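Glycosyl transferase (PDB 5TZJ) is a family 2 glycosyltransferase that holds uridine-diphosphate-n-acetylglucosamine in a pocket and also carries a helical linker region. Local coordinates at residues A[260-271]-A[309-320]. Residues are numbered along the deposited sequence; the frame is centred on the assembly and turned at random.
Sequences NGFSLKVKLEEQ and IDNYRTVEESYR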
loop_
_atom_site.group_PDB
_atom_site.type_symbol
_atom_site.label_atom_id
_atom_site.label_comp_id
_atom_site.label_asym_id
_atom_site.label_seq_id
_atom_site.Cartn_x
_atom_site.Cartn_y
_atom_site.Cartn_z
ATOM N N ASN A 260 10.356 -7.435 -8.425
ATOM C CA ASN A 260 11.429 -8.355 -7.970
ATOM C C ASN A 260 11.506 -9.646 -8.794
ATOM O O ASN A 260 10.625 -10.494 -8.704
ATOM C CB ASN A 260 11.259 -8.759 -6.496
ATOM C CG ASN A 260 12.534 -9.530 -5.955
ATOM O OD1 ASN A 260 12.669 -10.692 -6.200
ATOM N ND2 ASN A 260 13.466 -8.839 -5.352
ATOM N N GLY A 261 12.558 -9.833 -9.587
ATOM C CA GLY A 261 12.657 -11.067 -10.341
ATOM C C GLY A 261 11.822 -11.131 -11.615
ATOM O O GLY A 261 11.722 -12.204 -12.194
ATOM N N PHE A 262 11.226 -10.027 -12.089
ATOM C CA PHE A 262 10.280 -10.153 -13.214
ATOM C C PHE A 262 10.979 -10.689 -14.474
ATOM O O PHE A 262 10.363 -11.422 -15.266
ATOM C CB PHE A 262 9.580 -8.790 -13.514
ATOM C CG PHE A 262 10.367 -7.905 -14.444
ATOM C CD1 PHE A 262 10.260 -8.045 -15.828
ATOM C CD2 PHE A 262 11.284 -6.969 -13.928
ATOM C CE1 PHE A 262 11.014 -7.250 -16.678
ATOM C CE2 PHE A 262 12.030 -6.176 -14.747
ATOM C CZ PHE A 262 11.912 -6.319 -16.145
ATOM N N SER A 263 12.269 -10.386 -14.649
ATOM C CA SER A 263 12.995 -10.890 -15.820
ATOM C C SER A 263 13.293 -12.379 -15.733
ATOM O O SER A 263 13.589 -13.004 -16.773
ATOM C CB SER A 263 14.268 -10.042 -16.051
ATOM O OG SER A 263 15.355 -10.254 -15.133
ATOM N N LEU A 264 13.146 -12.988 -14.556
ATOM C CA LEU A 264 13.262 -14.443 -14.442
ATOM C C LEU A 264 11.907 -15.135 -14.646
ATOM O O LEU A 264 11.876 -16.303 -15.063
ATOM C CB LEU A 264 13.780 -14.854 -13.060
ATOM C CG LEU A 264 15.067 -14.061 -12.714
ATOM C CD1 LEU A 264 15.569 -14.334 -11.313
ATOM C CD2 LEU A 264 16.074 -14.510 -13.714
ATOM N N LYS A 265 10.816 -14.453 -14.324
ATOM C CA LYS A 265 9.494 -15.095 -14.274
ATOM C C LYS A 265 8.596 -14.792 -15.481
ATOM O O LYS A 265 7.793 -15.642 -15.873
ATOM C CB LYS A 265 8.720 -14.649 -13.018
ATOM C CG LYS A 265 9.475 -14.775 -11.702
ATOM C CD LYS A 265 9.080 -13.601 -10.775
ATOM C CE LYS A 265 9.547 -13.830 -9.367
ATOM N NZ LYS A 265 8.984 -15.105 -8.909
ATOM N N VAL A 266 8.667 -13.581 -16.030
ATOM C CA VAL A 266 7.796 -13.162 -17.124
ATOM C C VAL A 266 8.257 -13.810 -18.427
ATOM O O VAL A 266 9.469 -13.930 -18.695
ATOM C CB VAL A 266 7.822 -11.625 -17.211
ATOM C CG1 VAL A 266 7.044 -11.100 -18.448
ATOM C CG2 VAL A 266 7.223 -11.006 -15.918
ATOM N N LYS A 267 7.300 -14.276 -19.225
ATOM C CA LYS A 267 7.628 -14.794 -20.556
ATOM C C LYS A 267 8.557 -13.838 -21.266
ATOM O O LYS A 267 8.305 -12.629 -21.290
ATOM C CB LYS A 267 6.350 -14.960 -21.372
ATOM C CG LYS A 267 5.367 -15.916 -20.746
ATOM C CD LYS A 267 4.029 -15.864 -21.510
ATOM C CE LYS A 267 2.988 -16.709 -20.786
ATOM N NZ LYS A 267 3.584 -18.056 -20.496
ATOM N N LEU A 268 9.635 -14.366 -21.852
ATOM C CA LEU A 268 10.587 -13.498 -22.556
ATOM C C LEU A 268 9.876 -12.502 -23.467
ATOM O O LEU A 268 10.230 -11.324 -23.516
ATOM C CB LEU A 268 11.570 -14.335 -23.404
ATOM C CG LEU A 268 12.791 -14.946 -22.775
ATOM C CD1 LEU A 268 13.568 -15.853 -23.817
ATOM C CD2 LEU A 268 13.696 -13.889 -22.227
ATOM N N GLU A 269 8.893 -12.968 -24.230
ATOM C CA GLU A 269 8.307 -12.102 -25.259
ATOM C C GLU A 269 7.444 -10.987 -24.684
ATOM O O GLU A 269 7.136 -10.042 -25.417
ATOM C CB GLU A 269 7.501 -12.947 -26.253
ATOM C CG GLU A 269 6.302 -13.638 -25.623
ATOM C CD GLU A 269 6.616 -15.030 -25.020
ATOM O OE1 GLU A 269 5.652 -15.716 -24.613
ATOM O OE2 GLU A 269 7.796 -15.434 -24.947
ATOM N N GLU A 270 7.103 -11.040 -23.385
ATOM C CA GLU A 270 6.421 -9.973 -22.678
ATOM C C GLU A 270 7.351 -8.998 -21.990
ATOM O O GLU A 270 6.880 -7.929 -21.589
ATOM C CB GLU A 270 5.472 -10.561 -21.623
ATOM C CG GLU A 270 4.303 -11.318 -22.268
ATOM C CD GLU A 270 3.323 -11.915 -21.258
ATOM O OE1 GLU A 270 2.678 -12.926 -21.596
ATOM O OE2 GLU A 270 3.191 -11.380 -20.138
ATOM N N GLN A 271 8.648 -9.320 -21.845
ATOM C CA GLN A 271 9.500 -8.496 -21.006
ATOM C C GLN A 271 9.746 -7.110 -21.568
ATOM O O GLN A 271 9.973 -6.194 -20.776
ATOM C CB GLN A 271 10.869 -9.180 -20.711
ATOM C CG GLN A 271 10.684 -10.463 -19.802
ATOM C CD GLN A 271 11.988 -11.175 -19.447
ATOM O OE1 GLN A 271 13.088 -10.630 -19.618
ATOM N NE2 GLN A 271 11.872 -12.422 -18.978
ATOM N N ILE A 309 16.621 -4.382 -21.408
ATOM C CA ILE A 309 16.168 -5.624 -20.768
ATOM C C ILE A 309 17.265 -6.702 -20.777
ATOM O O ILE A 309 17.380 -7.510 -19.844
ATOM C CB ILE A 309 14.885 -6.121 -21.444
ATOM C CG1 ILE A 309 14.344 -7.339 -20.676
ATOM C CG2 ILE A 309 15.156 -6.436 -22.925
ATOM C CD1 ILE A 309 13.794 -7.013 -19.266
ATOM N N ASP A 310 18.074 -6.748 -21.828
ATOM C CA ASP A 310 19.079 -7.784 -21.910
ATOM C C ASP A 310 20.069 -7.674 -20.750
ATOM O O ASP A 310 20.367 -8.675 -20.097
ATOM C CB ASP A 310 19.799 -7.688 -23.248
ATOM C CG ASP A 310 18.968 -8.261 -24.398
ATOM O OD1 ASP A 310 17.930 -8.928 -24.154
ATOM O OD2 ASP A 310 19.366 -8.039 -25.547
ATOM N N ASN A 311 20.544 -6.453 -20.459
ATOM C CA ASN A 311 21.417 -6.242 -19.289
ATOM C C ASN A 311 20.651 -6.294 -17.966
ATOM O O ASN A 311 21.178 -6.831 -16.974
ATOM C CB ASN A 311 22.181 -4.919 -19.442
ATOM C CG ASN A 311 23.522 -5.122 -20.238
ATOM O OD1 ASN A 311 24.208 -6.090 -20.007
ATOM N ND2 ASN A 311 23.840 -4.229 -21.180
ATOM N N TYR A 312 19.392 -5.829 -17.938
ATOM C CA TYR A 312 18.606 -6.012 -16.712
ATOM C C TYR A 312 18.491 -7.494 -16.376
ATOM O O TYR A 312 18.694 -7.917 -15.226
ATOM C CB TYR A 312 17.207 -5.372 -16.883
ATOM C CG TYR A 312 16.458 -5.231 -15.591
ATOM C CD1 TYR A 312 15.878 -6.331 -14.964
ATOM C CD2 TYR A 312 16.341 -3.974 -15.004
ATOM C CE1 TYR A 312 15.173 -6.158 -13.674
ATOM C CE2 TYR A 312 15.627 -3.786 -13.778
ATOM C CZ TYR A 312 15.051 -4.862 -13.144
ATOM O OH TYR A 312 14.408 -4.581 -11.916
ATOM N N ARG A 313 18.169 -8.308 -17.384
ATOM C CA ARG A 313 17.982 -9.748 -17.173
ATOM C C ARG A 313 19.276 -10.442 -16.794
ATOM O O ARG A 313 19.271 -11.360 -15.965
ATOM C CB ARG A 313 17.394 -10.388 -18.431
ATOM C CG ARG A 313 17.076 -11.874 -18.289
ATOM C CD ARG A 313 16.713 -12.484 -19.635
ATOM N NE ARG A 313 15.635 -11.794 -20.268
ATOM C CZ ARG A 313 15.703 -11.160 -21.442
ATOM N NH1 ARG A 313 16.828 -11.151 -22.152
ATOM N NH2 ARG A 313 14.613 -10.569 -21.925
ATOM N N THR A 314 20.397 -10.073 -17.441
ATOM C CA THR A 314 21.693 -10.593 -17.016
ATOM C C THR A 314 21.950 -10.307 -15.534
ATOM O O THR A 314 22.414 -11.182 -14.793
ATOM C CB THR A 314 22.808 -10.014 -17.912
ATOM O OG1 THR A 314 22.691 -10.564 -19.238
ATOM C CG2 THR A 314 24.251 -10.355 -17.354
ATOM N N VAL A 315 21.648 -9.108 -15.074
ATOM C CA VAL A 315 21.825 -8.824 -13.645
ATOM C C VAL A 315 21.004 -9.797 -12.789
ATOM O O VAL A 315 21.528 -10.424 -11.856
ATOM C CB VAL A 315 21.464 -7.364 -13.339
ATOM C CG1 VAL A 315 21.335 -7.142 -11.835
ATOM C CG2 VAL A 315 22.510 -6.390 -13.966
ATOM N N GLU A 316 19.705 -9.945 -13.096
ATOM C CA GLU A 316 18.843 -10.777 -12.264
ATOM C C GLU A 316 19.279 -12.236 -12.300
ATOM O O GLU A 316 19.219 -12.922 -11.272
ATOM C CB GLU A 316 17.369 -10.659 -12.696
ATOM C CG GLU A 316 16.776 -9.221 -12.456
ATOM C CD GLU A 316 15.318 -9.222 -12.037
ATOM O OE1 GLU A 316 14.445 -9.506 -12.903
ATOM O OE2 GLU A 316 15.042 -8.965 -10.825
ATOM N N GLU A 317 19.677 -12.745 -13.493
ATOM C CA GLU A 317 20.095 -14.123 -13.578
ATOM C C GLU A 317 21.429 -14.306 -12.858
ATOM O O GLU A 317 21.655 -15.337 -12.231
ATOM C CB GLU A 317 20.209 -14.562 -15.037
ATOM C CG GLU A 317 18.806 -14.580 -15.753
ATOM C CD GLU A 317 18.866 -14.934 -17.216
ATOM O OE1 GLU A 317 19.975 -14.899 -17.791
ATOM O OE2 GLU A 317 17.797 -15.220 -17.796
ATOM N N SER A 318 22.297 -13.299 -12.932
ATOM C CA SER A 318 23.586 -13.361 -12.227
ATOM C C SER A 318 23.377 -13.481 -10.735
ATOM O O SER A 318 23.967 -14.349 -10.083
ATOM C CB SER A 318 24.402 -12.126 -12.566
ATOM O OG SER A 318 24.831 -12.234 -13.914
ATOM N N TYR A 319 22.526 -12.617 -10.172
ATOM C CA TYR A 319 22.180 -12.733 -8.760
ATOM C C TYR A 319 21.647 -14.112 -8.450
ATOM O O TYR A 319 22.087 -14.760 -7.498
ATOM C CB TYR A 319 21.137 -11.686 -8.372
ATOM C CG TYR A 319 21.673 -10.268 -8.296
ATOM C CD1 TYR A 319 23.046 -10.021 -8.119
ATOM C CD2 TYR A 319 20.813 -9.187 -8.366
ATOM C CE1 TYR A 319 23.520 -8.721 -8.026
ATOM C CE2 TYR A 319 21.265 -7.889 -8.294
ATOM C CZ TYR A 319 22.628 -7.656 -8.089
ATOM O OH TYR A 319 23.049 -6.343 -7.990
ATOM N N ARG A 320 20.692 -14.589 -9.261
ATOM C CA ARG A 320 20.025 -15.838 -8.934
ATOM C C ARG A 320 20.986 -17.028 -9.000
ATOM O O ARG A 320 20.956 -17.922 -8.149
ATOM C CB ARG A 320 18.821 -16.026 -9.895
ATOM C CG ARG A 320 18.289 -17.397 -9.868
ATOM C CD ARG A 320 17.518 -17.618 -8.590
ATOM N NE ARG A 320 16.887 -16.380 -8.188
ATOM C CZ ARG A 320 15.614 -16.046 -8.392
ATOM N NH1 ARG A 320 14.765 -16.862 -9.023
ATOM N NH2 ARG A 320 15.191 -14.854 -7.960
HETATM O O HOH W 1 12.918 -9.778 -24.125
#
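Glu-316 reaches from helix 309-321 to the N-terminal end of the short helix 262-265 and accepts hydrogen bonds from the backbone and side chain there, within the helical linker domain. Its OE1 takes two bonds from Ser-263, at 2.5 Å from OG and 2.9 Å from N. The hydroxyl meets OE1 of Glu-316 on its anti lone pair, the side away from OE2, with Ser-263 OG set between its own backbone N and carbonyl carbon (chi1 74°). The other oxygen, OE2, accepts from Gly-261 N at the N-cap position, on the syn side. This helix end would probably favour the negative charge.

Farther along, Arg-313 turns side-on to Gln-271, and NE (2.9 Å) and NH2 (2.8 Å) both donate to OE1, from the same face of the amide. NH1 makes a salt bridge to Asp-310. The amide nitrogen is held as well: NE2 donates to Val-266 O in a nearly straight bond of 168°, which ties the start of helix 271-282 to the residue just after helix 262-265.

Beneath these polar groups, the Phe-262 ring meets Tyr-312 obliquely, planes 44° apart, and its CZ touches Ile-309 CD1. Trp-274 and Leu-278 of helix 271-282 continue this core. At the outer margin, Leu-268 CD2 lies over one face of the Arg-313 guanidinium, while Leu-264 splits its branches: CD2 packs against Glu-317 CG, and CD1 sits 3.4 Å from Arg-320 CZ, over the guanidinium face.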